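Local atomic coordinates of GGDEF and EAL domain-containing protein (Vibrio cholerae O1 str. 2010EL-1786, PDB entry 6PWK), a protein that probably acts as a cyclic di-GMP receptor, binding the dinucleotide in its EAL domain as part of a circuit that controls large adhesins, cell adhesion and biofilm formation. Residues L300-I305 and P351-L356; I385-S390 and H404-F409; R72-R77 and T118-I123. One frame throughout, in Å; residues are numbered along the deposited sequence.

Contact 1: residues L300-I305 and P351-L356; sequences LLHFEI and PKYVKL. With MG (magnesium ion), chain E.
E304, Y353 and K355 illustrate how parallel strands that do not pair with each other can still be joined through their side chains. Strands 301-305 and 353-356 run at 47° with their axes 8.9 Å apart at closest approach, because strand 330-336 lies between them and pairs with both.

The main polar cluster centres on one carboxylate oxygen. E304 OE2 accepts the hydroxyl of Y353, whose OH lies 2.8 Å away, through its anti lone pair. The carboxylate plane stands 75° from the ring, and OE2 lies near the ring plane, at the edge. On its syn side E304 OE2 receives K355 NZ at 2.6 Å in a salt bridge, slightly out of plane. The other oxygen, E304 OE1, binds the magnesium ion at 2.2 Å. K355 NZ has further partners in E218, H216 and Q410.

A second polar link lies nearer the strand starts. K352 CG is anti to the backbone N (chi1 -176°), and the chain beyond it is extended, crossing the imidazole of H302 at about a right angle. K352 NZ donates to H302 NE2 at 2.7 Å, tilted from the ring plane, while H302 ND1 is hydrogen-bonded to H216.

A loose aromatic contact lies between the two links. The H302 and Y353 rings are roughly parallel but offset so far that they hardly overlap, centroids 5.8 Å apart, and Y353 CE2 comes to 3.9 Å from H302 ND1. H216 meets Y353 edge-to-face.

E218, N272 and D334 join E304 around the magnesium, and bound cyclic di-GMP comes within about 4 Å of the E304 side chain at the nearest atoms: this is the metal centre in the barrel-like EAL fold, where three carboxylates and the amide of N272, borne on neighbouring strands, converge.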
loop_
_atom_site.group_PDB
_atom_site.type_symbol
_atom_site.label_atom_id
_atom_site.label_comp_id
_atom_site.label_asym_id
_atom_site.label_seq_id
_atom_site.Cartn_x
_atom_site.Cartn_y
_atom_site.Cartn_z
ATOM N N LEU A 300 14.521 -26.303 14.077
ATOM C CA LEU A 300 14.969 -25.581 15.260
ATOM C C LEU A 300 14.662 -24.089 15.188
ATOM O O LEU A 300 15.236 -23.309 15.956
ATOM C CB LEU A 300 16.468 -25.799 15.471
ATOM C CG LEU A 300 16.945 -27.234 15.699
ATOM C CD1 LEU A 300 18.463 -27.304 15.666
ATOM C CD2 LEU A 300 16.415 -27.765 17.020
ATOM N N LEU A 301 13.773 -23.675 14.287
ATOM C CA LEU A 301 13.448 -22.267 14.090
ATOM C C LEU A 301 11.980 -22.034 14.410
ATOM O O LEU A 301 11.100 -22.617 13.767
ATOM C CB LEU A 301 13.756 -21.822 12.658
ATOM C CG LEU A 301 15.225 -21.623 12.281
ATOM C CD1 LEU A 301 15.356 -21.325 10.798
ATOM C CD2 LEU A 301 15.841 -20.507 13.104
ATOM N N HIS A 302 11.722 -21.184 15.399
ATOM C CA HIS A 302 10.381 -20.709 15.717
ATOM C C HIS A 302 10.304 -19.234 15.345
ATOM O O HIS A 302 11.120 -18.432 15.809
ATOM C CB HIS A 302 10.055 -20.905 17.198
ATOM C CG HIS A 302 9.902 -22.337 17.604
ATOM N ND1 HIS A 302 9.542 -22.713 18.880
ATOM C CD2 HIS A 302 10.057 -23.486 16.904
ATOM C CE1 HIS A 302 9.482 -24.031 18.949
ATOM N NE2 HIS A 302 9.790 -24.524 17.763
ATOM N N PHE A 303 9.336 -18.879 14.508
ATOM C CA PHE A 303 9.150 -17.499 14.080
ATOM C C PHE A 303 8.070 -16.851 14.938
ATOM O O PHE A 303 6.908 -17.267 14.901
ATOM C CB PHE A 303 8.793 -17.429 12.596
ATOM C CG PHE A 303 9.943 -17.754 11.687
ATOM C CD1 PHE A 303 10.888 -16.792 11.373
ATOM C CD2 PHE A 303 10.089 -19.026 11.158
ATOM C CE1 PHE A 303 11.953 -17.089 10.543
ATOM C CE2 PHE A 303 11.152 -19.329 10.326
ATOM C CZ PHE A 303 12.085 -18.360 10.018
ATOM N N GLU A 304 8.458 -15.840 15.712
ATOM C CA GLU A 304 7.545 -15.166 16.628
ATOM C C GLU A 304 6.869 -14.021 15.883
ATOM O O GLU A 304 7.518 -13.033 15.523
ATOM C CB GLU A 304 8.293 -14.669 17.863
ATOM C CG GLU A 304 7.434 -14.618 19.114
ATOM C CD GLU A 304 8.229 -14.874 20.381
ATOM O OE1 GLU A 304 8.661 -13.897 21.028
ATOM O OE2 GLU A 304 8.429 -16.058 20.727
ATOM N N ILE A 305 5.571 -14.153 15.657
ATOM C CA ILE A 305 4.791 -13.207 14.863
ATOM C C ILE A 305 3.896 -12.416 15.808
ATOM O O ILE A 305 3.189 -13.021 16.623
ATOM C CB ILE A 305 3.949 -13.926 13.793
ATOM C CG1 ILE A 305 4.860 -14.732 12.863
ATOM C CG2 ILE A 305 3.123 -12.930 13.007
ATOM C CD1 ILE A 305 4.112 -15.596 11.875
ATOM N N PRO A 351 -1.304 -21.831 15.769
ATOM C CA PRO A 351 0.119 -21.608 16.048
ATOM C C PRO A 351 0.677 -22.697 16.947
ATOM O O PRO A 351 -0.044 -23.359 17.698
ATOM C CB PRO A 351 0.139 -20.245 16.739
ATOM C CG PRO A 351 -1.203 -20.126 17.368
ATOM C CD PRO A 351 -2.158 -20.825 16.437
ATOM N N LYS A 352 1.997 -22.880 16.857
ATOM C CA LYS A 352 2.660 -23.862 17.710
ATOM C C LYS A 352 2.596 -23.450 19.174
ATOM O O LYS A 352 2.457 -24.302 20.060
ATOM C CB LYS A 352 4.113 -24.050 17.269
ATOM C CG LYS A 352 4.863 -25.131 18.033
ATOM C CD LYS A 352 6.284 -25.289 17.515
ATOM C CE LYS A 352 6.951 -26.524 18.098
ATOM N NZ LYS A 352 8.294 -26.766 17.502
ATOM N N TYR A 353 2.688 -22.152 19.446
ATOM C CA TYR A 353 2.629 -21.648 20.808
ATOM C C TYR A 353 1.986 -20.270 20.804
ATOM O O TYR A 353 1.796 -19.649 19.755
ATOM C CB TYR A 353 4.019 -21.587 21.448
ATOM C CG TYR A 353 4.964 -20.619 20.772
ATOM C CD1 TYR A 353 5.043 -19.293 21.181
ATOM C CD2 TYR A 353 5.783 -21.032 19.730
ATOM C CE1 TYR A 353 5.907 -18.405 20.566
ATOM C CE2 TYR A 353 6.651 -20.152 19.110
ATOM C CZ TYR A 353 6.709 -18.840 19.533
ATOM O OH TYR A 353 7.571 -17.960 18.920
ATOM N N VAL A 354 1.655 -19.796 22.000
ATOM C CA VAL A 354 1.196 -18.430 22.212
ATOM C C VAL A 354 1.973 -17.859 23.390
ATOM O O VAL A 354 1.951 -18.425 24.490
ATOM C CB VAL A 354 -0.323 -18.351 22.458
ATOM C CG1 VAL A 354 -1.079 -18.583 21.160
ATOM C CG2 VAL A 354 -0.762 -19.366 23.506
ATOM N N LYS A 355 2.686 -16.762 23.154
ATOM C CA LYS A 355 3.408 -16.057 24.204
ATOM C C LYS A 355 2.530 -14.909 24.687
ATOM O O LYS A 355 2.205 -14.007 23.909
ATOM C CB LYS A 355 4.757 -15.549 23.698
ATOM C CG LYS A 355 5.732 -15.173 24.803
ATOM C CD LYS A 355 7.152 -15.054 24.270
ATOM C CE LYS A 355 7.633 -16.372 23.681
ATOM N NZ LYS A 355 9.055 -16.307 23.243
ATOM N N LEU A 356 2.139 -14.957 25.958
ATOM C CA LEU A 356 1.171 -14.007 26.488
ATOM C C LEU A 356 1.683 -12.576 26.381
ATOM O O LEU A 356 2.889 -12.317 26.399
ATOM C CB LEU A 356 0.853 -14.330 27.947
ATOM C CG LEU A 356 -0.002 -15.567 28.214
ATOM C CD1 LEU A 356 -0.025 -15.882 29.701
ATOM C CD2 LEU A 356 -1.410 -15.353 27.691
HETATM MG MG MG E . 8.746 -11.747 21.212
#

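Contact 2: residues I385-S390 and H404-F409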
loop_
_atom_site.group_PDB
_atom_site.type_symbol
_atom_site.label_atom_id
_atom_site.label_comp_id
_atom_site.label_asym_id
_atom_site.label_seq_id
_atom_site.Cartn_x
_atom_site.Cartn_y
_atom_site.Cartn_z
ATOM N N ILE A 385 -2.242 -26.027 22.062
ATOM C CA ILE A 385 -1.259 -24.989 21.783
ATOM C C ILE A 385 -0.563 -24.615 23.084
ATOM O O ILE A 385 -1.221 -24.332 24.092
ATOM C CB ILE A 385 -1.916 -23.762 21.131
ATOM C CG1 ILE A 385 -2.501 -24.153 19.773
ATOM C CG2 ILE A 385 -0.920 -22.622 20.991
ATOM C CD1 ILE A 385 -3.292 -23.062 19.116
ATOM N N THR A 386 0.767 -24.617 23.058
ATOM C CA THR A 386 1.549 -24.292 24.243
ATOM C C THR A 386 1.400 -22.814 24.585
ATOM O O THR A 386 1.520 -21.949 23.713
ATOM C CB THR A 386 3.020 -24.636 24.010
ATOM O OG1 THR A 386 3.141 -26.016 23.646
ATOM C CG2 THR A 386 3.835 -24.374 25.263
ATOM N N THR A 387 1.132 -22.523 25.854
ATOM C CA THR A 387 1.055 -21.151 26.335
ATOM C C THR A 387 2.345 -20.784 27.055
ATOM O O THR A 387 2.888 -21.581 27.826
ATOM C CB THR A 387 -0.132 -20.954 27.280
ATOM O OG1 THR A 387 0.044 -21.767 28.446
ATOM C CG2 THR A 387 -1.429 -21.334 26.587
ATOM N N ILE A 388 2.830 -19.573 26.798
ATOM C CA ILE A 388 4.080 -19.085 27.366
ATOM C C ILE A 388 3.811 -17.740 28.024
ATOM O O ILE A 388 3.354 -16.802 27.360
ATOM C CB ILE A 388 5.183 -18.953 26.303
ATOM C CG1 ILE A 388 5.405 -20.289 25.587
ATOM C CG2 ILE A 388 6.473 -18.443 26.932
ATOM C CD1 ILE A 388 6.464 -20.239 24.507
ATOM N N ALA A 389 4.086 -17.646 29.322
ATOM C CA ALA A 389 4.035 -16.365 30.010
ATOM C C ALA A 389 5.291 -15.562 29.695
ATOM O O ALA A 389 6.380 -16.115 29.529
ATOM C CB ALA A 389 3.899 -16.562 31.518
ATOM N N SER A 390 5.130 -14.244 29.615
ATOM C CA SER A 390 6.162 -13.370 29.078
ATOM C C SER A 390 6.582 -12.328 30.103
ATOM O O SER A 390 5.741 -11.752 30.801
ATOM C CB SER A 390 5.672 -12.674 27.799
ATOM O OG SER A 390 6.655 -11.798 27.275
ATOM N N HIS A 404 -3.294 -20.020 36.429
ATOM C CA HIS A 404 -3.905 -20.038 35.106
ATOM C C HIS A 404 -3.315 -21.124 34.210
ATOM O O HIS A 404 -3.371 -21.000 32.983
ATOM C CB HIS A 404 -3.769 -18.665 34.448
ATOM C CG HIS A 404 -4.516 -17.583 35.161
ATOM N ND1 HIS A 404 -4.228 -17.207 36.455
ATOM C CD2 HIS A 404 -5.548 -16.802 34.764
ATOM C CE1 HIS A 404 -5.048 -16.239 36.823
ATOM N NE2 HIS A 404 -5.860 -15.975 35.815
ATOM N N PHE A 405 -2.775 -22.185 34.809
ATOM C CA PHE A 405 -2.187 -23.340 34.119
ATOM C C PHE A 405 -1.386 -22.932 32.881
ATOM O O PHE A 405 -1.628 -23.390 31.765
ATOM C CB PHE A 405 -3.252 -24.386 33.768
ATOM C CG PHE A 405 -4.547 -23.814 33.258
ATOM C CD1 PHE A 405 -4.723 -23.539 31.910
ATOM C CD2 PHE A 405 -5.601 -23.569 34.126
ATOM C CE1 PHE A 405 -5.913 -23.017 31.443
ATOM C CE2 PHE A 405 -6.793 -23.047 33.667
ATOM C CZ PHE A 405 -6.950 -22.771 32.323
ATOM N N ILE A 406 -0.399 -22.066 33.102
ATOM C CA ILE A 406 0.550 -21.708 32.052
ATOM C C ILE A 406 1.647 -22.764 32.012
ATOM O O ILE A 406 2.199 -23.140 33.052
ATOM C CB ILE A 406 1.131 -20.306 32.293
ATOM C CG1 ILE A 406 0.003 -19.290 32.483
ATOM C CG2 ILE A 406 2.032 -19.893 31.140
ATOM C CD1 ILE A 406 -0.948 -19.207 31.309
ATOM N N GLU A 407 1.968 -23.246 30.809
ATOM C CA GLU A 407 2.882 -24.377 30.689
ATOM C C GLU A 407 4.334 -23.959 30.891
ATOM O O GLU A 407 5.041 -24.538 31.725
ATOM C CB GLU A 407 2.696 -25.061 29.331
ATOM C CG GLU A 407 1.453 -25.941 29.258
ATOM C CD GLU A 407 1.435 -26.838 28.035
ATOM O OE1 GLU A 407 1.589 -26.320 26.908
ATOM O OE2 GLU A 407 1.276 -28.066 28.203
ATOM N N VAL A 408 4.802 -22.963 30.138
ATOM C CA VAL A 408 6.194 -22.540 30.205
ATOM C C VAL A 408 6.245 -21.044 30.497
ATOM O O VAL A 408 5.306 -20.298 30.200
ATOM C CB VAL A 408 6.968 -22.892 28.906
ATOM C CG1 VAL A 408 6.121 -23.768 27.998
ATOM C CG2 VAL A 408 7.436 -21.654 28.170
ATOM N N PHE A 409 7.352 -20.613 31.106
ATOM C CA PHE A 409 7.520 -19.240 31.560
ATOM C C PHE A 409 8.829 -18.673 31.031
ATOM O O PHE A 409 9.785 -19.409 30.770
ATOM C CB PHE A 409 7.496 -19.157 33.095
ATOM C CG PHE A 409 6.295 -19.809 33.719
ATOM C CD1 PHE A 409 6.268 -21.177 33.944
ATOM C CD2 PHE A 409 5.192 -19.054 34.082
ATOM C CE1 PHE A 409 5.163 -21.779 34.514
ATOM C CE2 PHE A 409 4.086 -19.651 34.656
ATOM C CZ PHE A 409 4.072 -21.014 34.871
#
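I388 and V408 form a parallel bridge with CA atoms 4.9 Å apart, but the touching parts of the two chains diverge by 62°, and the pairing is brief. A389 N donates to V408 O at 3.0 Å, and the bond from V408 N to T387 O is weak. I388 CA also presents its hydrogen to V408 O.

Side chains extend this short pairing on both faces. T387 OG1 lies between the backbone N and the carbonyl carbon (chi1 63°), from where it accepts a weak bond from E407 N at 3.4 Å. On the face shared by I388 and V408, the V408 CG2 methyl nestles between I388 CG1 and I388 CG2, 3.6 Å from each, while V408 CG1 meets the methyl of T386. E407 reaches across T386 with an extended chain, bringing OE1 alongside T386 CA and CG2. On the other face, A389 CB is met by I406 CG2 and by F409 CD2, each 3.8 Å away.

The pair closes a beta-alpha-beta unit in which helix 395-402 links the strands. A389 and F409 pack against L401 of that helix, whereas I388 turns to F215 and H216 of strand 214-225. Backbone hydrogen bonds join strand 353-356 to the other edge of 386-389, and F409 to N208 of strand 200-209.

Contact 3: residues R72-R77 and T118-I123; sequences RELADR and TCVDDI
R77 O, near the end of helix 53-80, is approached by C119 SG at 3.1 Å and is hydrogen-bonded to the hydroxyl of S81. The contact exemplifies how the last turns of a helix can be joined to a loop in a GGDEF domain: the 118-123 segment leaves helix 106-118 and leads toward strand 136-142. C119 also packs on S81, so the thiol sits against the helix end and the residues just beyond it.

The remainder of the contact is apolar. A single methyl, L74 CD1, touches both V120 CG1 at 3.8 Å and I123 CD1 at 3.7 Å, with the side chains crossing obliquely. I123 CG1, which carries that CD1, takes the crowded position between the backbone N and the carbonyl carbon (chi1 72°). L74 also rests on A52 and V120 on L135, both in loops.

Farther out, the side chains of R77 and I123 run alongside each other in opposing directions. I123 CG2 faces the methylenes of R77, 3.5 Å from R77 CG. One helical turn earlier E73 forms a salt bridge with R77: E73 OE2 lies at the guanidinium edge, in its plane, and accepts a weak bond from R77 NE at 3.5 Å.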
loop_
_atom_site.group_PDB
_atom_site.type_symbol
_atom_site.label_atom_id
_atom_site.label_comp_id
_atom_site.label_asym_id
_atom_site.label_seq_id
_atom_site.Cartn_x
_atom_site.Cartn_y
_atom_site.Cartn_z
ATOM N N ARG A 72 -13.245 14.099 12.782
ATOM C CA ARG A 72 -13.929 15.281 13.294
ATOM C C ARG A 72 -14.306 15.111 14.760
ATOM O O ARG A 72 -14.147 16.039 15.561
ATOM C CB ARG A 72 -15.174 15.569 12.454
ATOM C CG ARG A 72 -16.122 16.586 13.072
ATOM C CD ARG A 72 -15.498 17.967 13.144
ATOM N NE ARG A 72 -15.218 18.508 11.819
ATOM C CZ ARG A 72 -16.125 19.104 11.053
ATOM N NH1 ARG A 72 -17.375 19.228 11.478
ATOM N NH2 ARG A 72 -15.782 19.569 9.860
ATOM N N GLU A 73 -14.810 13.930 15.128
ATOM C CA GLU A 73 -15.187 13.681 16.515
ATOM C C GLU A 73 -13.985 13.822 17.440
ATOM O O GLU A 73 -14.026 14.581 18.415
ATOM C CB GLU A 73 -15.817 12.293 16.649
ATOM C CG GLU A 73 -16.203 11.904 18.074
ATOM C CD GLU A 73 -17.530 12.498 18.524
ATOM O OE1 GLU A 73 -17.847 13.641 18.132
ATOM O OE2 GLU A 73 -18.259 11.813 19.271
ATOM N N LEU A 74 -12.897 13.106 17.142
ATOM C CA LEU A 74 -11.686 13.239 17.945
ATOM C C LEU A 74 -11.194 14.680 17.961
ATOM O O LEU A 74 -10.756 15.181 19.002
ATOM C CB LEU A 74 -10.600 12.301 17.418
ATOM C CG LEU A 74 -9.205 12.427 18.039
ATOM C CD1 LEU A 74 -9.262 12.322 19.555
ATOM C CD2 LEU A 74 -8.275 11.371 17.469
ATOM N N ALA A 75 -11.274 15.368 16.820
ATOM C CA ALA A 75 -10.871 16.769 16.772
ATOM C C ALA A 75 -11.787 17.632 17.632
ATOM O O ALA A 75 -11.316 18.446 18.434
ATOM C CB ALA A 75 -10.862 17.265 15.328
ATOM N N ASP A 76 -13.104 17.464 17.477
ATOM C CA ASP A 76 -14.049 18.225 18.289
ATOM C C ASP A 76 -13.862 17.932 19.772
ATOM O O ASP A 76 -13.862 18.847 20.602
ATOM C CB ASP A 76 -15.487 17.916 17.867
ATOM C CG ASP A 76 -15.843 18.510 16.520
ATOM O OD1 ASP A 76 -15.130 19.426 16.065
ATOM O OD2 ASP A 76 -16.843 18.065 15.919
ATOM N N ARG A 77 -13.712 16.654 20.127
ATOM C CA ARG A 77 -13.522 16.303 21.529
ATOM C C ARG A 77 -12.196 16.838 22.057
ATOM O O ARG A 77 -12.107 17.271 23.212
ATOM C CB ARG A 77 -13.596 14.786 21.703
ATOM C CG ARG A 77 -14.928 14.179 21.294
ATOM C CD ARG A 77 -16.031 14.531 22.271
ATOM N NE ARG A 77 -17.274 13.835 21.949
ATOM C CZ ARG A 77 -18.391 13.940 22.658
ATOM N NH1 ARG A 77 -18.425 14.716 23.733
ATOM N NH2 ARG A 77 -19.475 13.270 22.293
ATOM N N THR A 118 -7.557 10.713 28.747
ATOM C CA THR A 118 -8.886 10.522 29.316
ATOM C C THR A 118 -9.961 11.129 28.421
ATOM O O THR A 118 -11.108 10.663 28.419
ATOM C CB THR A 118 -8.950 11.125 30.722
ATOM O OG1 THR A 118 -7.874 10.606 31.513
ATOM C CG2 THR A 118 -10.270 10.785 31.400
ATOM N N CYS A 119 -9.604 12.150 27.643
ATOM C CA CYS A 119 -10.530 12.751 26.691
ATOM C C CYS A 119 -10.792 11.863 25.480
ATOM O O CYS A 119 -11.737 12.135 24.734
ATOM C CB CYS A 119 -9.993 14.112 26.239
ATOM S SG CYS A 119 -11.080 15.060 25.154
ATOM N N VAL A 120 -9.996 10.817 25.262
ATOM C CA VAL A 120 -10.195 9.912 24.133
ATOM C C VAL A 120 -10.729 8.556 24.567
ATOM O O VAL A 120 -10.911 7.670 23.718
ATOM C CB VAL A 120 -8.901 9.748 23.311
ATOM C CG1 VAL A 120 -9.210 9.303 21.887
ATOM C CG2 VAL A 120 -8.128 11.046 23.273
ATOM N N ASP A 121 -10.998 8.361 25.857
ATOM C CA ASP A 121 -11.586 7.107 26.311
ATOM C C ASP A 121 -13.108 7.133 26.270
ATOM O O ASP A 121 -13.737 6.120 25.952
ATOM C CB ASP A 121 -11.109 6.782 27.730
ATOM C CG ASP A 121 -9.676 6.292 27.766
ATOM O OD1 ASP A 121 -9.111 6.019 26.685
ATOM O OD2 ASP A 121 -9.115 6.177 28.875
ATOM N N ASP A 122 -13.719 8.273 26.592
ATOM C CA ASP A 122 -15.173 8.372 26.535
ATOM C C ASP A 122 -15.687 8.469 25.104
ATOM O O ASP A 122 -16.872 8.213 24.867
ATOM C CB ASP A 122 -15.662 9.583 27.330
ATOM C CG ASP A 122 -15.348 9.479 28.812
ATOM O OD1 ASP A 122 -15.299 8.351 29.339
ATOM O OD2 ASP A 122 -15.158 10.540 29.448
ATOM N N ILE A 123 -14.827 8.820 24.148
ATOM C CA ILE A 123 -15.314 9.218 22.831
ATOM C C ILE A 123 -15.340 8.064 21.833
ATOM O O ILE A 123 -16.177 8.060 20.927
ATOM C CB ILE A 123 -14.484 10.400 22.315
ATOM C CG1 ILE A 123 -13.073 9.962 21.922
ATOM C CG2 ILE A 123 -14.409 11.470 23.382
ATOM C CD1 ILE A 123 -12.252 11.075 21.313
#

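In the fold
Contacts 1 and 2 belong to one sheet of the EAL domain, whereas contact 3 lies in the GGDEF domain, its centre about 37 Å from either of theirs. Strand 353-356 of contact 1 neighbours strand 386-389 of contact 2, and the backbone of I388 probably bonds to both V354 and L356. The chemistry follows the position. Contact 1, buried beside the metal, relies on charged and aromatic side chains spanning an intervening strand. Contact 2, also largely buried, relies on backbone pairing between true neighbours, with apolar groups on either face. Contact 3 is only partly buried and joins a helix to a loop mainly through methyls and methylenes, its salt bridge staying within the helix.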